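Local coordinates for brain-specific angiogenesis inhibitor 1-associated protein 2-like protein 2 (Mus musculus, PDB 3OK8), which binds phosphoinositides through its I-BAR (IMD) domain and induces planar or gently curved membrane structures, at the interface of chains A and B. Numbering follows the deposited sequence. Chains: chain A/B, Brain-specific angiogenesis inhibitor 1-associated protein 2-like protein 2.

Contact 1: the interface of chains A and B. Residues chain A 60, 63-64, 67, 69-70, 73, 77; chain B 179, 182-183, 186-187.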
loop_
_atom_site.group_PDB
_atom_site.type_symbol
_atom_site.label_atom_id
_atom_site.label_comp_id
_atom_site.label_asym_id
_atom_site.label_seq_id
_atom_site.Cartn_x
_atom_site.Cartn_y
_atom_site.Cartn_z
ATOM N N ILE A 60 3.762 -22.637 -5.995
ATOM C CA ILE A 60 2.668 -23.200 -6.769
ATOM C C ILE A 60 2.924 -23.088 -8.284
ATOM O O ILE A 60 2.733 -24.052 -9.017
ATOM C CB ILE A 60 1.330 -22.548 -6.401
ATOM C CG1 ILE A 60 1.021 -22.799 -4.919
ATOM C CG2 ILE A 60 0.229 -23.061 -7.301
ATOM C CD1 ILE A 60 -0.311 -22.234 -4.426
ATOM N N GLN A 63 5.524 -25.593 -9.473
ATOM C CA GLN A 63 4.955 -26.943 -9.553
ATOM C C GLN A 63 4.245 -27.144 -10.879
ATOM O O GLN A 63 4.400 -28.176 -11.524
ATOM C CB GLN A 63 3.947 -27.180 -8.418
ATOM C CG GLN A 63 4.531 -27.093 -7.018
ATOM C CD GLN A 63 5.693 -28.036 -6.819
ATOM O OE1 GLN A 63 5.970 -28.877 -7.671
ATOM N NE2 GLN A 63 6.378 -27.908 -5.689
ATOM N N ALA A 64 3.430 -26.158 -11.264
ATOM C CA ALA A 64 2.671 -26.231 -12.514
ATOM C C ALA A 64 3.603 -26.281 -13.721
ATOM O O ALA A 64 3.270 -26.876 -14.750
ATOM C CB ALA A 64 1.699 -25.060 -12.624
ATOM N N SER A 67 4.464 -29.843 -14.244
ATOM C CA SER A 67 3.330 -30.680 -14.620
ATOM C C SER A 67 3.304 -31.038 -16.109
ATOM O O SER A 67 4.211 -30.688 -16.876
ATOM C CB SER A 67 2.014 -29.997 -14.230
ATOM O OG SER A 67 1.523 -29.199 -15.297
ATOM N N THR A 69 0.210 -30.702 -18.153
ATOM C CA THR A 69 -0.659 -29.853 -18.969
ATOM C C THR A 69 -0.813 -28.406 -18.476
ATOM O O THR A 69 -1.451 -27.591 -19.149
ATOM C CB THR A 69 -2.052 -30.470 -19.144
ATOM O OG1 THR A 69 -2.650 -30.635 -17.855
ATOM C CG2 THR A 69 -1.970 -31.844 -19.893
ATOM N N SER A 70 -0.222 -28.079 -17.331
ATOM C CA SER A 70 -0.395 -26.731 -16.748
ATOM C C SER A 70 0.854 -25.848 -16.842
ATOM O O SER A 70 1.048 -24.954 -16.011
ATOM C CB SER A 70 -0.859 -26.810 -15.276
ATOM O OG SER A 70 -1.834 -27.827 -15.057
ATOM N N LEU A 73 -0.100 -22.025 -17.415
ATOM C CA LEU A 73 -0.607 -21.486 -16.159
ATOM C C LEU A 73 0.538 -21.350 -15.171
ATOM O O LEU A 73 0.596 -20.393 -14.394
ATOM C CB LEU A 73 -1.706 -22.383 -15.596
ATOM C CG LEU A 73 -2.962 -22.407 -16.465
ATOM C CD1 LEU A 73 -3.840 -23.605 -16.142
ATOM C CD2 LEU A 73 -3.737 -21.080 -16.352
ATOM N N LEU A 77 1.730 -17.683 -13.186
ATOM C CA LEU A 77 1.817 -17.495 -11.738
ATOM C C LEU A 77 3.198 -17.009 -11.307
ATOM O O LEU A 77 3.336 -16.178 -10.409
ATOM C CB LEU A 77 1.475 -18.803 -11.007
ATOM C CG LEU A 77 0.046 -19.310 -11.215
ATOM C CD1 LEU A 77 -0.092 -20.818 -10.829
ATOM C CD2 LEU A 77 -0.935 -18.461 -10.421
ATOM N N GLU B 179 -5.521 -35.235 -15.146
ATOM C CA GLU B 179 -4.680 -34.106 -15.539
ATOM C C GLU B 179 -5.525 -32.871 -15.778
ATOM O O GLU B 179 -5.083 -31.731 -15.530
ATOM C CB GLU B 179 -3.871 -34.448 -16.793
ATOM C CG GLU B 179 -2.722 -35.400 -16.521
ATOM C CD GLU B 179 -1.996 -35.847 -17.784
ATOM O OE1 GLU B 179 -2.571 -35.731 -18.889
ATOM O OE2 GLU B 179 -0.844 -36.322 -17.669
ATOM N N GLU B 182 -6.330 -31.417 -12.156
ATOM C CA GLU B 182 -5.151 -30.756 -11.635
ATOM C C GLU B 182 -4.979 -29.380 -12.285
ATOM O O GLU B 182 -4.630 -28.398 -11.623
ATOM C CB GLU B 182 -3.937 -31.616 -11.944
ATOM C CG GLU B 182 -2.709 -31.291 -11.147
ATOM C CD GLU B 182 -1.443 -31.725 -11.855
ATOM O OE1 GLU B 182 -1.487 -31.960 -13.083
ATOM O OE2 GLU B 182 -0.403 -31.834 -11.178
ATOM N N LYS B 183 -5.226 -29.324 -13.588
ATOM C CA LYS B 183 -5.099 -28.087 -14.343
ATOM C C LYS B 183 -6.232 -27.111 -14.067
ATOM O O LYS B 183 -5.996 -25.917 -14.042
ATOM C CB LYS B 183 -4.998 -28.367 -15.842
ATOM C CG LYS B 183 -5.192 -27.149 -16.712
ATOM C CD LYS B 183 -4.393 -27.237 -18.004
ATOM C CE LYS B 183 -5.028 -28.210 -18.979
ATOM N NZ LYS B 183 -6.468 -27.898 -19.222
ATOM N N TYR B 186 -5.042 -25.066 -10.979
ATOM C CA TYR B 186 -4.110 -24.002 -11.357
ATOM C C TYR B 186 -4.847 -22.893 -12.104
ATOM O O TYR B 186 -4.610 -21.706 -11.869
ATOM C CB TYR B 186 -2.972 -24.543 -12.229
ATOM C CG TYR B 186 -1.958 -25.393 -11.483
ATOM C CD1 TYR B 186 -1.211 -24.860 -10.439
ATOM C CD2 TYR B 186 -1.740 -26.725 -11.836
ATOM C CE1 TYR B 186 -0.279 -25.633 -9.754
ATOM C CE2 TYR B 186 -0.807 -27.509 -11.163
ATOM C CZ TYR B 186 -0.082 -26.959 -10.119
ATOM O OH TYR B 186 0.844 -27.731 -9.446
ATOM N N ARG B 187 -5.754 -23.273 -12.996
ATOM C CA ARG B 187 -6.519 -22.272 -13.726
ATOM C C ARG B 187 -7.329 -21.350 -12.810
ATOM O O ARG B 187 -7.486 -20.174 -13.114
ATOM C CB ARG B 187 -7.441 -22.894 -14.771
ATOM C CG ARG B 187 -7.900 -21.866 -15.796
ATOM C CD ARG B 187 -9.158 -22.288 -16.526
ATOM N NE ARG B 187 -9.024 -23.619 -17.095
ATOM C CZ ARG B 187 -9.845 -24.637 -16.835
ATOM N NH1 ARG B 187 -9.626 -25.816 -17.400
ATOM N NH2 ARG B 187 -10.886 -24.476 -16.021
HETATM O O HOH W 1 -1.228 -30.602 -15.536
#

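Contact 2: the interface of chains A and B. Residues chain A 87, 207-208, 211-212, 215, 218; chain B 197-198, 200-201, 204.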
loop_
_atom_site.group_PDB
_atom_site.type_symbol
_atom_site.label_atom_id
_atom_site.label_comp_id
_atom_site.label_asym_id
_atom_site.label_seq_id
_atom_site.Cartn_x
_atom_site.Cartn_y
_atom_site.Cartn_z
ATOM N N LEU A 87 6.850 -4.151 -8.456
ATOM C CA LEU A 87 6.009 -3.076 -7.926
ATOM C C LEU A 87 6.457 -2.692 -6.534
ATOM O O LEU A 87 6.298 -1.554 -6.113
ATOM C CB LEU A 87 4.537 -3.505 -7.869
ATOM C CG LEU A 87 3.663 -3.364 -9.124
ATOM C CD1 LEU A 87 4.262 -4.116 -10.303
ATOM C CD2 LEU A 87 2.244 -3.850 -8.858
ATOM N N ALA A 207 3.696 1.457 -12.263
ATOM C CA ALA A 207 2.870 0.306 -11.930
ATOM C C ALA A 207 1.692 0.158 -12.882
ATOM O O ALA A 207 1.403 -0.939 -13.345
ATOM C CB ALA A 207 2.385 0.403 -10.503
ATOM N N ARG A 208 1.001 1.256 -13.168
ATOM C CA ARG A 208 -0.084 1.215 -14.132
ATOM C C ARG A 208 0.466 0.805 -15.490
ATOM O O ARG A 208 -0.187 0.084 -16.241
ATOM C CB ARG A 208 -0.788 2.562 -14.249
ATOM C CG ARG A 208 -2.160 2.435 -14.866
ATOM C CD ARG A 208 -2.888 3.744 -14.877
ATOM N NE ARG A 208 -2.553 4.536 -16.051
ATOM C CZ ARG A 208 -3.403 4.798 -17.040
ATOM N NH1 ARG A 208 -3.007 5.534 -18.072
ATOM N NH2 ARG A 208 -4.650 4.337 -16.986
ATOM N N LEU A 211 0.929 -3.097 -15.611
ATOM C CA LEU A 211 -0.296 -3.854 -15.420
ATOM C C LEU A 211 -1.206 -3.792 -16.635
ATOM O O LEU A 211 -2.059 -4.656 -16.810
ATOM C CB LEU A 211 -1.041 -3.416 -14.160
ATOM C CG LEU A 211 -0.436 -3.936 -12.855
ATOM C CD1 LEU A 211 -1.403 -3.743 -11.709
ATOM C CD2 LEU A 211 -0.071 -5.409 -12.983
ATOM N N GLN A 212 -1.017 -2.792 -17.487
ATOM C CA GLN A 212 -1.868 -2.654 -18.662
ATOM C C GLN A 212 -1.512 -3.722 -19.686
ATOM O O GLN A 212 -2.347 -4.127 -20.503
ATOM C CB GLN A 212 -1.749 -1.247 -19.256
ATOM C CG GLN A 212 -2.170 -0.175 -18.265
ATOM C CD GLN A 212 -2.509 1.149 -18.921
ATOM O OE1 GLN A 212 -3.627 1.644 -18.796
ATOM N NE2 GLN A 212 -1.552 1.721 -19.629
ATOM N N VAL A 215 -1.994 -7.754 -17.631
ATOM C CA VAL A 215 -3.382 -8.214 -17.704
ATOM C C VAL A 215 -3.751 -8.792 -19.085
ATOM O O VAL A 215 -4.609 -9.669 -19.203
ATOM C CB VAL A 215 -4.394 -7.118 -17.272
ATOM C CG1 VAL A 215 -4.069 -6.618 -15.846
ATOM C CG2 VAL A 215 -4.410 -5.951 -18.268
ATOM N N TRP A 218 -1.674 -12.251 -19.603
ATOM C CA TRP A 218 -2.132 -13.291 -18.689
ATOM C C TRP A 218 -3.558 -13.753 -18.963
ATOM O O TRP A 218 -4.130 -14.492 -18.170
ATOM C CB TRP A 218 -2.040 -12.816 -17.238
ATOM C CG TRP A 218 -0.657 -12.501 -16.757
ATOM C CD1 TRP A 218 0.530 -12.979 -17.257
ATOM C CD2 TRP A 218 -0.319 -11.673 -15.640
ATOM N NE1 TRP A 218 1.586 -12.472 -16.523
ATOM C CE2 TRP A 218 1.090 -11.670 -15.528
ATOM C CE3 TRP A 218 -1.070 -10.914 -14.732
ATOM C CZ2 TRP A 218 1.760 -10.942 -14.539
ATOM C CZ3 TRP A 218 -0.403 -10.188 -13.750
ATOM C CH2 TRP A 218 0.999 -10.208 -13.664
ATOM N N SER B 197 -5.821 -8.333 -10.387
ATOM C CA SER B 197 -4.901 -7.478 -11.116
ATOM C C SER B 197 -5.626 -6.414 -11.915
ATOM O O SER B 197 -5.164 -5.277 -11.993
ATOM C CB SER B 197 -4.039 -8.308 -12.068
ATOM O OG SER B 197 -3.027 -9.014 -11.368
ATOM N N ASN B 198 -6.744 -6.790 -12.528
ATOM C CA ASN B 198 -7.544 -5.842 -13.286
ATOM C C ASN B 198 -8.285 -4.847 -12.401
ATOM O O ASN B 198 -8.385 -3.654 -12.725
ATOM C CB ASN B 198 -8.521 -6.576 -14.180
ATOM C CG ASN B 198 -7.874 -7.059 -15.444
ATOM O OD1 ASN B 198 -7.198 -6.290 -16.128
ATOM N ND2 ASN B 198 -8.062 -8.340 -15.768
ATOM N N PHE B 200 -7.207 -3.865 -9.501
ATOM C CA PHE B 200 -6.149 -2.973 -9.016
ATOM C C PHE B 200 -5.662 -2.008 -10.110
ATOM O O PHE B 200 -5.288 -0.881 -9.818
ATOM C CB PHE B 200 -4.991 -3.809 -8.459
ATOM C CG PHE B 200 -3.845 -3.004 -7.914
ATOM C CD1 PHE B 200 -3.976 -2.291 -6.732
ATOM C CD2 PHE B 200 -2.621 -2.992 -8.559
ATOM C CE1 PHE B 200 -2.907 -1.563 -6.218
ATOM C CE2 PHE B 200 -1.546 -2.272 -8.046
ATOM C CZ PHE B 200 -1.688 -1.556 -6.878
ATOM N N LEU B 201 -5.685 -2.452 -11.365
ATOM C CA LEU B 201 -5.367 -1.601 -12.501
ATOM C C LEU B 201 -6.371 -0.445 -12.659
ATOM O O LEU B 201 -5.980 0.697 -12.936
ATOM C CB LEU B 201 -5.316 -2.429 -13.787
ATOM C CG LEU B 201 -5.027 -1.696 -15.099
ATOM C CD1 LEU B 201 -3.735 -0.903 -14.977
ATOM C CD2 LEU B 201 -4.969 -2.653 -16.315
ATOM N N LEU B 204 -5.500 2.051 -10.124
ATOM C CA LEU B 204 -4.292 2.820 -10.436
ATOM C C LEU B 204 -4.618 3.994 -11.342
ATOM O O LEU B 204 -4.003 5.055 -11.224
ATOM C CB LEU B 204 -3.208 1.950 -11.076
ATOM C CG LEU B 204 -2.537 0.945 -10.137
ATOM C CD1 LEU B 204 -1.704 -0.078 -10.918
ATOM C CD2 LEU B 204 -1.694 1.654 -9.088
HETATM O O HOH W 2 -6.103 2.286 -15.131
HETATM O O HOH W 3 -7.670 -9.280 -18.443
#

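Contact 1: the interface of chains A and B
The phenol ring of B:Tyr186 is the flat group on which this part of the dimer interface is built. On one face sits the methyl of A:Ala64, its CB 3.5 Å from the ring centroid and almost over the centre, a CH-pi contact; the small methyl suits a place pressed flat against the ring. On the same face, toward the CD2 side, A:Ser70 CB comes to 3.6 Å from B:Tyr186 CD2. The CG2 branch of A:Ile60 meets the rim in the ring plane, 3.6 Å from B:Tyr186 CE1. A chi1 of -72° places the tyrosine CG anti to its carbonyl carbon, and the ring reaches between the end of the first helix of chain A and the start of the second. The phenol OH at its tip lies against the aliphatic CB of A:Gln63, a van der Waals contact.

Beside the ring, B:Lys183 uses its methylene chain rather than its terminal amine NZ. With CG anti to the backbone N and bends further out, it crosses A:Thr69 at about a right angle, its CE 3.7 Å from A:Thr69 CB. A:Leu73 CD1 packs on the same lysine chain and on the backbone of B:Arg187, adding a greasy flank.

Polar groups meet through water 1. The carboxylate OE1 of B:Glu182, on an extended chain, lies 2.8 Å from it, while A:Thr69 OG1 approaches to 2.7 Å; the hydroxyls of A:Ser67 and A:Ser70 and the amide N of A:Thr69 also reach it. Small hydroxyl residues suit this turn: A:Ser67 OG bonds in plane to a lone pair of A:Ala64 O, and the same OG accepts a hydrogen bond from the backbone N of A:Ser70, at 2.9 Å.

In the antiparallel homodimer of IMD (I-BAR) three-helix bundles, this patch joins the turn between helices 5-66 and 71-147 of chain A to the last helix, 154-221, of chain B.

Contact 2: the interface of chains A and B
Leucines make the tight part of this contact, where helix 153-217 of chain A runs antiparallel, at a shallow angle, to helix 154-221 of chain B in the homodimer of I-BAR three-helix bundles. A:Leu211 enters with CD1 foremost, at a right angle to B:Phe200, and touches the ring at its edge, in plane, 3.5 Å from B:Phe200 CD2. One face of that ring carries B:Leu204 CG from its own chain, which probably helps to hold the ring's rotation. The CD1 methyl of B:Leu204 also meets A:Leu211 CD1, at 3.8 Å.

B:Leu201, with CG anti to the backbone N (chi1 179°), splits its two branches. CD1 lies between the CG methylenes of A:Arg208 and A:Gln212, 3.7 Å from the arginine CG, whereas CD2 turns toward the backbone O of A:Leu211 and the CG2 methyl of A:Val215. A forked side chain suits a place with partners on two sides. Apart from this core, the loop residue A:Trp218 makes a direct contact: B:Ser197 OG approaches its indole at the edge, in plane, 3.7 Å from A:Trp218 CZ3.

The polar fringe is looser and mediated by water. A:Arg208 gives its aliphatic stem to the leucines and bends at chi3, so that its guanidinium can reach water 2; NH2 donates to this water, which lies 2.7 Å from the backbone O of B:Leu201. A:Gln212 OE1 stands above one face of the guanidinium, toward its rim, where its partial negative charge may favour the cation.

B:Asn198 packs its CG 3.9 Å from A:Val215 CG1, while ND2 donates to water 3 at 2.9 Å, a bond of 154° at the hydrogen, and the same water lies 3.2 Å from A:Val215 O.

The C-alpha centres of contact 1 and contact 2 lie about 23 Å apart. Both draw on helix 154-221 of chain B, which meets the junction of the first two helices of chain A at contact 1 and, further along, the C-terminal helix of chain A at contact 2. Helix 71-147 of chain A also contributes to both. Neither has a direct polar bond across, so apolar packing fringed by bridging water is common to them. Two-fold symmetry repeats each with the chains exchanged, securing the overlapping three-helix bundles of the antiparallel dimer at several places along its length.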